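Lipopolysaccharide biosynthesis protein wbpB (Thermus thermophilus, PDB 3O9Z) is an NAD-dependent sugar dehydrogenase that probably oxidises a nucleotide-linked sugar on the way to 2,3-diacetamido-2,3-dideoxy-D-mannuronic acid, with 2-oxoglutarate bound beside the cofactor. Local coordinates at residues A7-A12 against Y86-M91; A79-L84 against K168-D173; S101-V106 against G185-D190. All coordinates share one frame; numbering follows the deposited sequence.

Contact 1. Residues A7-A12 against Y86-M91. With NAD (nicotinamide-adenine-dinucleotide), chain E.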
loop_
_atom_site.group_PDB
_atom_site.type_symbol
_atom_site.label_atom_id
_atom_site.label_comp_id
_atom_site.label_asym_id
_atom_site.label_seq_id
_atom_site.Cartn_x
_atom_site.Cartn_y
_atom_site.Cartn_z
ATOM N N ALA A 7 4.218 -19.600 13.180
ATOM C CA ALA A 7 3.545 -18.624 12.317
ATOM C C ALA A 7 4.717 -17.832 11.711
ATOM O O ALA A 7 5.817 -17.784 12.270
ATOM C CB ALA A 7 2.661 -17.718 13.107
ATOM N N LEU A 8 4.492 -17.231 10.551
ATOM C CA LEU A 8 5.577 -16.549 9.789
ATOM C C LEU A 8 5.105 -15.147 9.419
ATOM O O LEU A 8 3.980 -14.992 8.906
ATOM C CB LEU A 8 6.010 -17.317 8.547
ATOM C CG LEU A 8 6.965 -16.581 7.606
ATOM C CD1 LEU A 8 8.304 -16.330 8.259
ATOM C CD2 LEU A 8 7.130 -17.467 6.363
ATOM N N THR A 9 5.941 -14.129 9.639
ATOM C CA THR A 9 5.661 -12.787 9.122
ATOM C C THR A 9 6.607 -12.491 7.964
ATOM O O THR A 9 7.731 -12.994 7.890
ATOM C CB THR A 9 5.777 -11.677 10.133
ATOM O OG1 THR A 9 7.156 -11.440 10.438
ATOM C CG2 THR A 9 5.062 -12.087 11.439
ATOM N N GLY A 10 6.054 -11.829 6.947
ATOM C CA GLY A 10 6.860 -11.448 5.783
ATOM C C GLY A 10 6.799 -12.473 4.663
ATOM O O GLY A 10 7.745 -12.553 3.851
ATOM N N LEU A 11 5.712 -13.243 4.576
ATOM C CA LEU A 11 5.632 -14.382 3.653
ATOM C C LEU A 11 5.880 -14.035 2.159
ATOM O O LEU A 11 6.329 -14.879 1.415
ATOM C CB LEU A 11 4.220 -14.998 3.763
ATOM C CG LEU A 11 3.901 -16.191 2.866
ATOM C CD1 LEU A 11 4.773 -17.415 3.114
ATOM C CD2 LEU A 11 2.422 -16.545 3.033
ATOM N N ALA A 12 5.539 -12.808 1.764
ATOM C CA ALA A 12 5.646 -12.460 0.324
ATOM C C ALA A 12 7.056 -12.073 -0.095
ATOM O O ALA A 12 7.293 -11.780 -1.278
ATOM C CB ALA A 12 4.718 -11.320 0.032
ATOM N N TYR A 86 11.448 -5.683 16.229
ATOM C CA TYR A 86 11.212 -5.451 17.681
ATOM C C TYR A 86 9.700 -5.606 18.004
ATOM O O TYR A 86 9.396 -6.423 18.906
ATOM C CB TYR A 86 11.752 -4.074 18.093
ATOM C CG TYR A 86 11.350 -3.700 19.510
ATOM C CD1 TYR A 86 11.890 -4.407 20.568
ATOM C CD2 TYR A 86 10.520 -2.624 19.748
ATOM C CE1 TYR A 86 11.548 -4.068 21.878
ATOM C CE2 TYR A 86 10.167 -2.264 21.068
ATOM C CZ TYR A 86 10.747 -2.992 22.089
ATOM O OH TYR A 86 10.456 -2.651 23.417
ATOM N N PRO A 87 8.801 -4.827 17.333
ATOM C CA PRO A 87 7.391 -4.937 17.778
ATOM C C PRO A 87 6.777 -6.283 17.458
ATOM O O PRO A 87 5.778 -6.645 18.122
ATOM C CB PRO A 87 6.689 -3.753 17.124
ATOM C CG PRO A 87 7.573 -3.492 15.880
ATOM C CD PRO A 87 8.992 -3.683 16.427
ATOM N N GLN A 88 7.253 -7.004 16.432
ATOM C CA GLN A 88 6.776 -8.344 16.143
ATOM C C GLN A 88 7.269 -9.408 17.112
ATOM O O GLN A 88 6.586 -10.377 17.415
ATOM C CB GLN A 88 6.956 -8.804 14.667
ATOM C CG GLN A 88 6.155 -7.913 13.738
ATOM C CD GLN A 88 6.151 -8.388 12.315
ATOM O OE1 GLN A 88 7.069 -9.047 11.841
ATOM N NE2 GLN A 88 5.032 -8.086 11.653
ATOM N N ILE A 89 8.502 -9.204 17.597
ATOM C CA ILE A 89 8.983 -10.011 18.712
ATOM C C ILE A 89 8.167 -9.654 19.978
ATOM O O ILE A 89 7.753 -10.603 20.644
ATOM C CB ILE A 89 10.463 -9.708 18.958
ATOM C CG1 ILE A 89 11.359 -10.240 17.817
ATOM C CG2 ILE A 89 10.872 -10.321 20.312
ATOM C CD1 ILE A 89 12.714 -9.480 17.763
ATOM N N ARG A 90 7.784 -8.401 20.203
ATOM C CA ARG A 90 6.925 -8.089 21.384
ATOM C C ARG A 90 5.589 -8.834 21.183
ATOM O O ARG A 90 4.993 -9.324 22.156
ATOM C CB ARG A 90 6.651 -6.594 21.468
ATOM C CG ARG A 90 7.906 -5.795 21.824
ATOM C CD ARG A 90 8.130 -5.633 23.283
ATOM N NE ARG A 90 6.983 -5.042 23.975
ATOM C CZ ARG A 90 6.870 -3.760 24.325
ATOM N NH1 ARG A 90 5.789 -3.361 24.984
ATOM N NH2 ARG A 90 7.813 -2.851 24.089
ATOM N N MET A 91 5.072 -8.930 19.956
ATOM C CA MET A 91 3.808 -9.624 19.710
ATOM C C MET A 91 3.970 -11.112 20.017
ATOM O O MET A 91 3.097 -11.719 20.687
ATOM C CB MET A 91 3.408 -9.417 18.242
ATOM C CG MET A 91 2.209 -10.266 17.752
ATOM S SD MET A 91 1.554 -9.681 16.109
ATOM C CE MET A 91 2.902 -9.987 14.953
HETATM P PA NAD E . 11.433 -7.947 1.139
HETATM O O1A NAD E . 11.627 -8.823 -0.041
HETATM O O2A NAD E . 11.218 -6.431 1.009
HETATM O O5B NAD E . 10.195 -8.636 1.838
HETATM C C5B NAD E . 9.712 -7.967 2.969
HETATM C C4B NAD E . 8.280 -8.482 3.254
HETATM O O4B NAD E . 7.790 -7.971 4.521
HETATM C C3B NAD E . 7.323 -7.898 2.179
HETATM O O3B NAD E . 6.592 -8.941 1.502
HETATM C C2B NAD E . 6.424 -6.915 2.948
HETATM O O2B NAD E . 5.091 -6.785 2.432
HETATM C C1B NAD E . 6.405 -7.666 4.313
HETATM N N9A NAD E . 5.945 -6.761 5.398
HETATM C C8A NAD E . 5.876 -5.409 5.544
HETATM N N7A NAD E . 5.323 -5.087 6.712
HETATM C C5A NAD E . 4.934 -6.255 7.319
HETATM C C6A NAD E . 4.270 -6.592 8.558
HETATM N N6A NAD E . 3.826 -5.601 9.393
HETATM N N1A NAD E . 4.140 -7.901 8.738
HETATM C C2A NAD E . 4.524 -8.921 7.982
HETATM N N3A NAD E . 5.124 -8.629 6.800
HETATM C C4A NAD E . 5.338 -7.338 6.521
HETATM O O3 NAD E . 12.672 -8.147 2.130
HETATM P PN NAD E . 13.571 -9.387 2.443
HETATM O O1N NAD E . 14.866 -9.267 1.640
HETATM O O2N NAD E . 12.767 -10.653 2.343
HETATM O O5D NAD E . 14.077 -9.092 3.929
HETATM C C5D NAD E . 13.200 -9.564 4.920
HETATM C C4D NAD E . 14.032 -9.653 6.212
HETATM O O4D NAD E . 14.964 -10.735 5.990
HETATM C C3D NAD E . 14.843 -8.404 6.585
HETATM O O3D NAD E . 14.936 -8.406 8.045
HETATM C C2D NAD E . 16.231 -8.767 6.032
HETATM O O2D NAD E . 17.282 -8.149 6.758
HETATM C C1D NAD E . 16.328 -10.295 6.129
HETATM N N1N NAD E . 17.216 -10.884 5.128
HETATM C C2N NAD E . 18.124 -11.758 5.506
HETATM C C3N NAD E . 19.005 -12.392 4.654
HETATM C C7N NAD E . 20.000 -13.285 5.275
HETATM O O7N NAD E . 19.808 -13.815 6.390
HETATM N N7N NAD E . 21.033 -13.576 4.493
HETATM C C4N NAD E . 18.897 -12.093 3.289
HETATM C C5N NAD E . 17.868 -11.231 2.909
HETATM C C6N NAD E . 17.008 -10.632 3.827
#
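Thr9, from the strand, and Gln88, from the helix, point at one another and are joined by one hydrogen bond: Thr9 OG1 gives its proton to Gln88 OE1 over 2.8 Å. The hydroxyl stands 35° out of the amide's carbonyl plane, meeting the oxygen obliquely. Gln88 runs extended beyond CG, which carries its amide from the helix to the adenine of NAD, where Gln88 NE2 lies 3.1 Å from N1A. Thr9 CB touches the same ring at C2A (3.7 Å), and Gly10 N comes within 3.3 Å of N3A. In the second shell, Ser80 OG also bonds Gln88 OE1, and Glu57 of the second subunit takes a hydrogen bond from Gln88 NE2; with both amide atoms engaged, the rotation of the group is fixed. Gly10 has positive phi (93°), where a side chain would collide with the preceding carbonyl oxygen. Strand 5-9 ending in a glycine-bearing turn at NAD, with helix 85-94 following the adjacent strand 75-78, is the cofactor-binding C-terminal end of a Rossmann sheet.

Contact 2. Residues A79-L84 against K168-D173; sequences ASPNHL and KSWKVD. With NAD (nicotinamide-adenine-dinucleotide), chain E.
The backbones of 79-84 and 168-173 come closest at Pro81 and Trp170, whose CA atoms are 7.1 Å apart, and no hydrogen bond passes between the two loops. Side chains close that distance. Pro81 lies over one face of the Trp170 indole: its CA sits 3.8 Å from the centroid of the six-membered ring and only 6° off the normal, a CH-pi contact, while CB rests 3.6 Å from Trp170 CD2. Lys171 CG covers the opposite face, so the indole is sandwiched. CG of Trp170 sits between its own backbone N and carbonyl carbon (chi1 64°), swinging the ring in toward Pro81. Asn82 holds its amide steeply inclined to the indole and brings OD1 to 3.5 Å from Trp170 CH2.

The loop 79-84 follows strand 75-78 of the Rossmann domain and 168-173 belongs to the C-terminal domain, so the pair closes over the NAD lying between them. Trp170 NE1 donates to the phosphate oxygen O2A at 2.8 Å, fairly straight at 160°, and Lys171 NZ reaches O1N of the other phosphate, its chain bent at the last torsion. Replacing the indole by the methyl of an alanine is likely to leave O2A without its Trp170 donor and to open a gap between Pro81 and the Lys171 chain. Asn82 OD1 accepts from the ribose hydroxyl O3D (2.7 Å), and its ND2 is held by Ser177 O and Asn183 OD1, which sets the amide's orientation.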
loop_
_atom_site.group_PDB
_atom_site.type_symbol
_atom_site.label_atom_id
_atom_site.label_comp_id
_atom_site.label_asym_id
_atom_site.label_seq_id
_atom_site.Cartn_x
_atom_site.Cartn_y
_atom_site.Cartn_z
ATOM N N ALA A 79 10.246 -12.388 9.171
ATOM C CA ALA A 79 10.985 -12.011 7.936
ATOM C C ALA A 79 10.462 -10.686 7.389
ATOM O O ALA A 79 10.496 -10.465 6.158
ATOM C CB ALA A 79 10.904 -13.130 6.929
ATOM N N SER A 80 9.961 -9.806 8.236
ATOM C CA SER A 80 9.496 -8.461 7.922
ATOM C C SER A 80 10.663 -7.465 7.841
ATOM O O SER A 80 11.800 -7.844 8.211
ATOM C CB SER A 80 8.468 -8.033 8.972
ATOM O OG SER A 80 9.128 -8.126 10.253
ATOM N N PRO A 81 10.421 -6.217 7.385
ATOM C CA PRO A 81 11.456 -5.159 7.412
ATOM C C PRO A 81 11.985 -4.928 8.834
ATOM O O PRO A 81 11.297 -5.235 9.831
ATOM C CB PRO A 81 10.727 -3.911 6.924
ATOM C CG PRO A 81 9.660 -4.500 5.959
ATOM C CD PRO A 81 9.200 -5.741 6.693
ATOM N N ASN A 82 13.236 -4.509 8.937
ATOM C CA ASN A 82 13.981 -4.572 10.182
ATOM C C ASN A 82 13.303 -3.847 11.306
ATOM O O ASN A 82 13.399 -4.351 12.452
ATOM C CB ASN A 82 15.398 -4.008 9.983
ATOM C CG ASN A 82 16.165 -4.762 8.897
ATOM O OD1 ASN A 82 15.814 -5.866 8.493
ATOM N ND2 ASN A 82 17.279 -4.146 8.469
ATOM N N HIS A 83 12.706 -2.691 11.057
ATOM C CA HIS A 83 12.115 -1.913 12.146
ATOM C C HIS A 83 10.913 -2.626 12.746
ATOM O O HIS A 83 10.517 -2.279 13.882
ATOM C CB HIS A 83 11.706 -0.535 11.681
ATOM C CG HIS A 83 10.561 -0.539 10.722
ATOM N ND1 HIS A 83 10.554 -1.266 9.549
ATOM C CD2 HIS A 83 9.380 0.125 10.770
ATOM C CE1 HIS A 83 9.408 -1.059 8.925
ATOM N NE2 HIS A 83 8.695 -0.192 9.626
ATOM N N LEU A 84 10.342 -3.582 12.030
ATOM C CA LEU A 84 9.213 -4.320 12.576
ATOM C C LEU A 84 9.666 -5.525 13.381
ATOM O O LEU A 84 8.836 -6.204 14.027
ATOM C CB LEU A 84 8.311 -4.816 11.417
ATOM C CG LEU A 84 7.451 -3.665 10.914
ATOM C CD1 LEU A 84 7.026 -3.980 9.452
ATOM C CD2 LEU A 84 6.189 -3.535 11.803
ATOM N N LYS A 168 14.871 1.829 -4.048
ATOM C CA LYS A 168 13.462 2.213 -4.035
ATOM C C LYS A 168 12.690 1.424 -2.990
ATOM O O LYS A 168 11.467 1.556 -2.896
ATOM C CB LYS A 168 12.837 2.066 -5.432
ATOM C CG LYS A 168 13.503 3.097 -6.347
ATOM C CD LYS A 168 12.751 3.172 -7.687
ATOM C CE LYS A 168 13.422 4.262 -8.512
ATOM N NZ LYS A 168 12.826 4.319 -9.921
ATOM N N SER A 169 13.424 0.708 -2.135
ATOM C CA SER A 169 12.788 -0.168 -1.120
ATOM C C SER A 169 13.017 0.383 0.293
ATOM O O SER A 169 13.794 1.319 0.530
ATOM C CB SER A 169 13.395 -1.564 -1.265
ATOM O OG SER A 169 14.658 -1.632 -0.635
ATOM N N TRP A 170 12.362 -0.292 1.247
ATOM C CA TRP A 170 12.553 0.032 2.663
ATOM C C TRP A 170 14.007 -0.127 3.070
ATOM O O TRP A 170 14.420 0.405 4.099
ATOM C CB TRP A 170 11.666 -0.870 3.530
ATOM C CG TRP A 170 12.023 -2.334 3.449
ATOM C CD1 TRP A 170 11.452 -3.290 2.642
ATOM C CD2 TRP A 170 12.983 -3.039 4.241
ATOM N NE1 TRP A 170 12.033 -4.500 2.827
ATOM C CE2 TRP A 170 12.988 -4.382 3.814
ATOM C CE3 TRP A 170 13.896 -2.645 5.247
ATOM C CZ2 TRP A 170 13.829 -5.340 4.366
ATOM C CZ3 TRP A 170 14.748 -3.601 5.776
ATOM C CH2 TRP A 170 14.752 -4.922 5.313
ATOM N N LYS A 171 14.781 -0.919 2.334
ATOM C CA LYS A 171 16.175 -1.167 2.680
ATOM C C LYS A 171 17.040 0.051 2.791
ATOM O O LYS A 171 18.057 0.051 3.512
ATOM C CB LYS A 171 16.775 -2.285 1.798
ATOM C CG LYS A 171 16.047 -3.638 2.009
ATOM C CD LYS A 171 16.093 -4.502 0.747
ATOM C CE LYS A 171 15.337 -5.807 0.913
ATOM N NZ LYS A 171 16.209 -6.854 1.563
ATOM N N VAL A 172 16.707 1.104 2.053
ATOM C CA VAL A 172 17.480 2.332 2.158
ATOM C C VAL A 172 16.800 3.407 3.011
ATOM O O VAL A 172 17.333 4.520 3.140
ATOM C CB VAL A 172 17.838 2.933 0.765
ATOM C CG1 VAL A 172 18.636 1.893 -0.043
ATOM C CG2 VAL A 172 16.520 3.333 0.042
ATOM N N ASP A 173 15.660 3.076 3.640
ATOM C CA ASP A 173 15.002 4.058 4.550
ATOM C C ASP A 173 15.620 3.775 5.922
ATOM O O ASP A 173 15.395 2.705 6.485
ATOM C CB ASP A 173 13.496 3.755 4.580
ATOM C CG ASP A 173 12.728 4.634 5.536
ATOM O OD1 ASP A 173 11.481 4.701 5.357
ATOM O OD2 ASP A 173 13.338 5.191 6.464
HETATM P PA NAD E . 11.433 -7.947 1.139
HETATM O O1A NAD E . 11.627 -8.823 -0.041
HETATM O O2A NAD E . 11.218 -6.431 1.009
HETATM O O5B NAD E . 10.195 -8.636 1.838
HETATM C C5B NAD E . 9.712 -7.967 2.969
HETATM C C4B NAD E . 8.280 -8.482 3.254
HETATM O O4B NAD E . 7.790 -7.971 4.521
HETATM C C3B NAD E . 7.323 -7.898 2.179
HETATM O O3B NAD E . 6.592 -8.941 1.502
HETATM C C2B NAD E . 6.424 -6.915 2.948
HETATM O O2B NAD E . 5.091 -6.785 2.432
HETATM C C1B NAD E . 6.405 -7.666 4.313
HETATM N N9A NAD E . 5.945 -6.761 5.398
HETATM C C8A NAD E . 5.876 -5.409 5.544
HETATM N N7A NAD E . 5.323 -5.087 6.712
HETATM C C5A NAD E . 4.934 -6.255 7.319
HETATM C C6A NAD E . 4.270 -6.592 8.558
HETATM N N6A NAD E . 3.826 -5.601 9.393
HETATM N N1A NAD E . 4.140 -7.901 8.738
HETATM C C2A NAD E . 4.524 -8.921 7.982
HETATM N N3A NAD E . 5.124 -8.629 6.800
HETATM C C4A NAD E . 5.338 -7.338 6.521
HETATM O O3 NAD E . 12.672 -8.147 2.130
HETATM P PN NAD E . 13.571 -9.387 2.443
HETATM O O1N NAD E . 14.866 -9.267 1.640
HETATM O O2N NAD E . 12.767 -10.653 2.343
HETATM O O5D NAD E . 14.077 -9.092 3.929
HETATM C C5D NAD E . 13.200 -9.564 4.920
HETATM C C4D NAD E . 14.032 -9.653 6.212
HETATM O O4D NAD E . 14.964 -10.735 5.990
HETATM C C3D NAD E . 14.843 -8.404 6.585
HETATM O O3D NAD E . 14.936 -8.406 8.045
HETATM C C2D NAD E . 16.231 -8.767 6.032
HETATM O O2D NAD E . 17.282 -8.149 6.758
HETATM C C1D NAD E . 16.328 -10.295 6.129
HETATM N N1N NAD E . 17.216 -10.884 5.128
HETATM C C2N NAD E . 18.124 -11.758 5.506
HETATM C C3N NAD E . 19.005 -12.392 4.654
HETATM C C7N NAD E . 20.000 -13.285 5.275
HETATM O O7N NAD E . 19.808 -13.815 6.390
HETATM N N7N NAD E . 21.033 -13.576 4.493
HETATM C C4N NAD E . 18.897 -12.093 3.289
HETATM C C5N NAD E . 17.868 -11.231 2.909
HETATM C C6N NAD E . 17.008 -10.632 3.827
#

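Contact 3. Residues S101-V106 against G185-D190; sequences SEKPLV and GIHFFD. With NAD (nicotinamide-adenine-dinucleotide), chain E; AKG (2-oxoglutaric acid), chain F.
Apolar contact joins the segments first: the side chains of Lys103 and Ile186 run antiparallel alongside one another, and Lys103 CE presses on Ile186 CG2 at 3.4 Å, tighter than usual for two carbons. Beside it Pro104 CB meets Ile186 CG1 at 4.1 Å, and Lys103 CD crosses to within 3.7 Å of His187 NE2, the two side chains nearly perpendicular.

The polar contacts run through the ligands, since no hydrogen bond links the segments directly. Lys103 curls tightly, with chi1 at 45° and further bends at chi2 and chi3, and this folds its amine back to the junction of cofactor and 2-oxoglutarate. There NZ donates to AKG O5, to NAD O2D and to Asn183 O, three partners that fix its place. AKG O5 is gripped a second time by His187 NE2 at 2.8 Å, with an N-H...O angle of 145° and the oxygen near the plane of the imidazole, a ring that also meets Phe262 edge-to-face. Lysine and histidine thus converge on one keto oxygen, which would probably be polarised by them. Within 101-106, Lys103 N reaches Glu102 OE1 on the anti side of the carboxylate at 3.2 Å; His19 and His266 hold the other oxygen, OE2. The Glu-Lys-Pro run in this place, with its cis peptide bond between Lys103 and Pro104, is characteristic of the Gfo/Idh/MocA oxidoreductases.

The loop leaves strand 98-101 of the Rossmann sheet and leads toward helix 109-122, while helix 186-196, from the second domain, lodges Ile186 and Asp190 against Ala287 of helix 281-294.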
loop_
_atom_site.group_PDB
_atom_site.type_symbol
_atom_site.label_atom_id
_atom_site.label_comp_id
_atom_site.label_asym_id
_atom_site.label_seq_id
_atom_site.Cartn_x
_atom_site.Cartn_y
_atom_site.Cartn_z
ATOM N N SER A 101 13.808 -14.332 14.692
ATOM C CA SER A 101 13.785 -13.181 13.799
ATOM C C SER A 101 14.974 -13.180 12.851
ATOM O O SER A 101 16.086 -13.545 13.210
ATOM C CB SER A 101 13.859 -11.915 14.622
ATOM O OG SER A 101 13.796 -10.745 13.837
ATOM N N GLU A 102 14.703 -12.780 11.607
ATOM C CA GLU A 102 15.819 -12.437 10.719
ATOM C C GLU A 102 16.742 -11.428 11.371
ATOM O O GLU A 102 16.347 -10.624 12.224
ATOM C CB GLU A 102 15.290 -11.912 9.378
ATOM C CG GLU A 102 15.024 -13.023 8.379
ATOM C CD GLU A 102 16.281 -13.728 7.904
ATOM O OE1 GLU A 102 17.401 -13.190 8.225
ATOM O OE2 GLU A 102 16.204 -14.749 7.195
ATOM N N LYS A 103 17.963 -11.365 10.827
ATOM C CA LYS A 103 18.892 -10.281 11.159
ATOM C C LYS A 103 18.442 -8.958 10.540
ATOM O O LYS A 103 17.680 -8.945 9.553
ATOM C CB LYS A 103 20.342 -10.631 10.772
ATOM C CG LYS A 103 20.551 -11.269 9.387
ATOM C CD LYS A 103 20.035 -10.479 8.157
ATOM C CE LYS A 103 20.720 -9.130 7.958
ATOM N NZ LYS A 103 20.075 -8.525 6.713
ATOM N N PRO A 104 18.848 -7.838 11.120
ATOM C CA PRO A 104 19.406 -7.691 12.491
ATOM C C PRO A 104 18.276 -8.051 13.446
ATOM O O PRO A 104 17.120 -7.738 13.166
ATOM C CB PRO A 104 19.723 -6.189 12.589
ATOM C CG PRO A 104 18.665 -5.542 11.653
ATOM C CD PRO A 104 18.569 -6.530 10.508
ATOM N N LEU A 105 18.573 -8.688 14.576
ATOM C CA LEU A 105 17.499 -9.078 15.505
ATOM C C LEU A 105 16.572 -7.909 15.839
ATOM O O LEU A 105 15.331 -8.051 15.758
ATOM C CB LEU A 105 18.171 -9.667 16.788
ATOM C CG LEU A 105 17.231 -10.307 17.838
ATOM C CD1 LEU A 105 16.274 -11.248 17.136
ATOM C CD2 LEU A 105 18.097 -11.087 18.850
ATOM N N VAL A 106 17.124 -6.764 16.232
ATOM C CA VAL A 106 16.417 -5.507 16.360
ATOM C C VAL A 106 17.352 -4.382 15.922
ATOM O O VAL A 106 18.521 -4.665 15.593
ATOM C CB VAL A 106 15.878 -5.215 17.783
ATOM C CG1 VAL A 106 14.914 -6.332 18.250
ATOM C CG2 VAL A 106 17.083 -5.105 18.800
ATOM N N GLY A 185 25.615 -4.821 6.800
ATOM C CA GLY A 185 26.814 -4.987 7.650
ATOM C C GLY A 185 26.635 -5.806 8.897
ATOM O O GLY A 185 27.627 -6.378 9.380
ATOM N N ILE A 186 25.400 -5.984 9.374
ATOM C CA ILE A 186 25.262 -6.721 10.638
ATOM C C ILE A 186 25.874 -8.106 10.555
ATOM O O ILE A 186 26.374 -8.643 11.556
ATOM C CB ILE A 186 23.788 -6.786 11.064
ATOM C CG1 ILE A 186 23.696 -7.257 12.531
ATOM C CG2 ILE A 186 22.924 -7.679 10.142
ATOM C CD1 ILE A 186 24.027 -6.142 13.476
ATOM N N HIS A 187 25.843 -8.745 9.384
ATOM C CA HIS A 187 26.434 -10.055 9.214
ATOM C C HIS A 187 27.885 -10.034 9.655
ATOM O O HIS A 187 28.301 -10.930 10.395
ATOM C CB HIS A 187 26.363 -10.484 7.744
ATOM C CG HIS A 187 25.038 -11.032 7.317
ATOM N ND1 HIS A 187 24.534 -12.231 7.779
ATOM C CD2 HIS A 187 24.140 -10.554 6.424
ATOM C CE1 HIS A 187 23.376 -12.469 7.187
ATOM N NE2 HIS A 187 23.101 -11.456 6.383
ATOM N N PHE A 188 28.645 -9.095 9.128
ATOM C CA PHE A 188 30.063 -9.111 9.467
ATOM C C PHE A 188 30.364 -8.473 10.819
ATOM O O PHE A 188 31.333 -8.933 11.453
ATOM C CB PHE A 188 30.972 -8.623 8.321
ATOM C CG PHE A 188 30.996 -7.136 8.106
ATOM C CD1 PHE A 188 30.288 -6.573 7.068
ATOM C CD2 PHE A 188 31.783 -6.315 8.911
ATOM C CE1 PHE A 188 30.302 -5.219 6.853
ATOM C CE2 PHE A 188 31.798 -4.958 8.695
ATOM C CZ PHE A 188 31.046 -4.426 7.666
ATOM N N PHE A 189 29.612 -7.461 11.263
ATOM C CA PHE A 189 29.830 -6.946 12.625
ATOM C C PHE A 189 29.603 -8.107 13.594
ATOM O O PHE A 189 30.341 -8.270 14.589
ATOM C CB PHE A 189 29.048 -5.668 12.944
ATOM C CG PHE A 189 29.517 -4.494 12.141
ATOM C CD1 PHE A 189 30.807 -3.993 12.282
ATOM C CD2 PHE A 189 28.671 -3.885 11.236
ATOM C CE1 PHE A 189 31.226 -2.927 11.510
ATOM C CE2 PHE A 189 29.085 -2.797 10.505
ATOM C CZ PHE A 189 30.371 -2.339 10.598
ATOM N N ASP A 190 28.570 -8.911 13.343
ATOM C CA ASP A 190 28.302 -10.048 14.197
ATOM C C ASP A 190 29.369 -11.133 14.111
ATOM O O ASP A 190 29.788 -11.684 15.150
ATOM C CB ASP A 190 26.897 -10.590 13.916
ATOM C CG ASP A 190 26.565 -11.726 14.837
ATOM O OD1 ASP A 190 26.165 -11.416 15.987
ATOM O OD2 ASP A 190 26.806 -12.873 14.407
HETATM P PA NAD E . 11.433 -7.947 1.139
HETATM O O1A NAD E . 11.627 -8.823 -0.041
HETATM O O2A NAD E . 11.218 -6.431 1.009
HETATM O O5B NAD E . 10.195 -8.636 1.838
HETATM C C5B NAD E . 9.712 -7.967 2.969
HETATM C C4B NAD E . 8.280 -8.482 3.254
HETATM O O4B NAD E . 7.790 -7.971 4.521
HETATM C C3B NAD E . 7.323 -7.898 2.179
HETATM O O3B NAD E . 6.592 -8.941 1.502
HETATM C C2B NAD E . 6.424 -6.915 2.948
HETATM O O2B NAD E . 5.091 -6.785 2.432
HETATM C C1B NAD E . 6.405 -7.666 4.313
HETATM N N9A NAD E . 5.945 -6.761 5.398
HETATM C C8A NAD E . 5.876 -5.409 5.544
HETATM N N7A NAD E . 5.323 -5.087 6.712
HETATM C C5A NAD E . 4.934 -6.255 7.319
HETATM C C6A NAD E . 4.270 -6.592 8.558
HETATM N N6A NAD E . 3.826 -5.601 9.393
HETATM N N1A NAD E . 4.140 -7.901 8.738
HETATM C C2A NAD E . 4.524 -8.921 7.982
HETATM N N3A NAD E . 5.124 -8.629 6.800
HETATM C C4A NAD E . 5.338 -7.338 6.521
HETATM O O3 NAD E . 12.672 -8.147 2.130
HETATM P PN NAD E . 13.571 -9.387 2.443
HETATM O O1N NAD E . 14.866 -9.267 1.640
HETATM O O2N NAD E . 12.767 -10.653 2.343
HETATM O O5D NAD E . 14.077 -9.092 3.929
HETATM C C5D NAD E . 13.200 -9.564 4.920
HETATM C C4D NAD E . 14.032 -9.653 6.212
HETATM O O4D NAD E . 14.964 -10.735 5.990
HETATM C C3D NAD E . 14.843 -8.404 6.585
HETATM O O3D NAD E . 14.936 -8.406 8.045
HETATM C C2D NAD E . 16.231 -8.767 6.032
HETATM O O2D NAD E . 17.282 -8.149 6.758
HETATM C C1D NAD E . 16.328 -10.295 6.129
HETATM N N1N NAD E . 17.216 -10.884 5.128
HETATM C C2N NAD E . 18.124 -11.758 5.506
HETATM C C3N NAD E . 19.005 -12.392 4.654
HETATM C C7N NAD E . 20.000 -13.285 5.275
HETATM O O7N NAD E . 19.808 -13.815 6.390
HETATM N N7N NAD E . 21.033 -13.576 4.493
HETATM C C4N NAD E . 18.897 -12.093 3.289
HETATM C C5N NAD E . 17.868 -11.231 2.909
HETATM C C6N NAD E . 17.008 -10.632 3.827
HETATM C C1 AKG F . 20.316 -8.948 3.015
HETATM O O1 AKG F . 20.246 -8.680 1.787
HETATM O O2 AKG F . 19.542 -8.443 3.836
HETATM C C2 AKG F . 21.222 -9.946 3.543
HETATM O O5 AKG F . 21.225 -10.161 4.753
HETATM C C3 AKG F . 22.164 -10.685 2.630
HETATM C C4 AKG F . 23.501 -9.945 2.646
HETATM C C5 AKG F . 24.499 -10.472 1.634
HETATM O O3 AKG F . 24.129 -10.679 0.463
HETATM O O4 AKG F . 25.660 -10.691 1.988
#

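All three contacts are buried and all touch NAD, but at different parts of it. Contact 1 stays inside the Rossmann domain, its centre about 15 Å from that of the chain, whereas contacts 2 and 3 each join that domain to the C-terminal one; contact 3 is the most central, its centre about 3 Å from that of the chain. Chemistry follows place: a direct polar bond beside adenine in contact 1, ring packing and phosphate binding in contact 2, aliphatic packing with a shared keto oxygen in contact 3. A probable backbone bond, Thr9 O to Ala79 N (2.9 Å), ties contacts 1 and 2, and Asn82 CG packs on Pro104 CD at 3.4 Å between contacts 2 and 3. Neighbouring subunits reach contacts 1 and 2 but not contact 3.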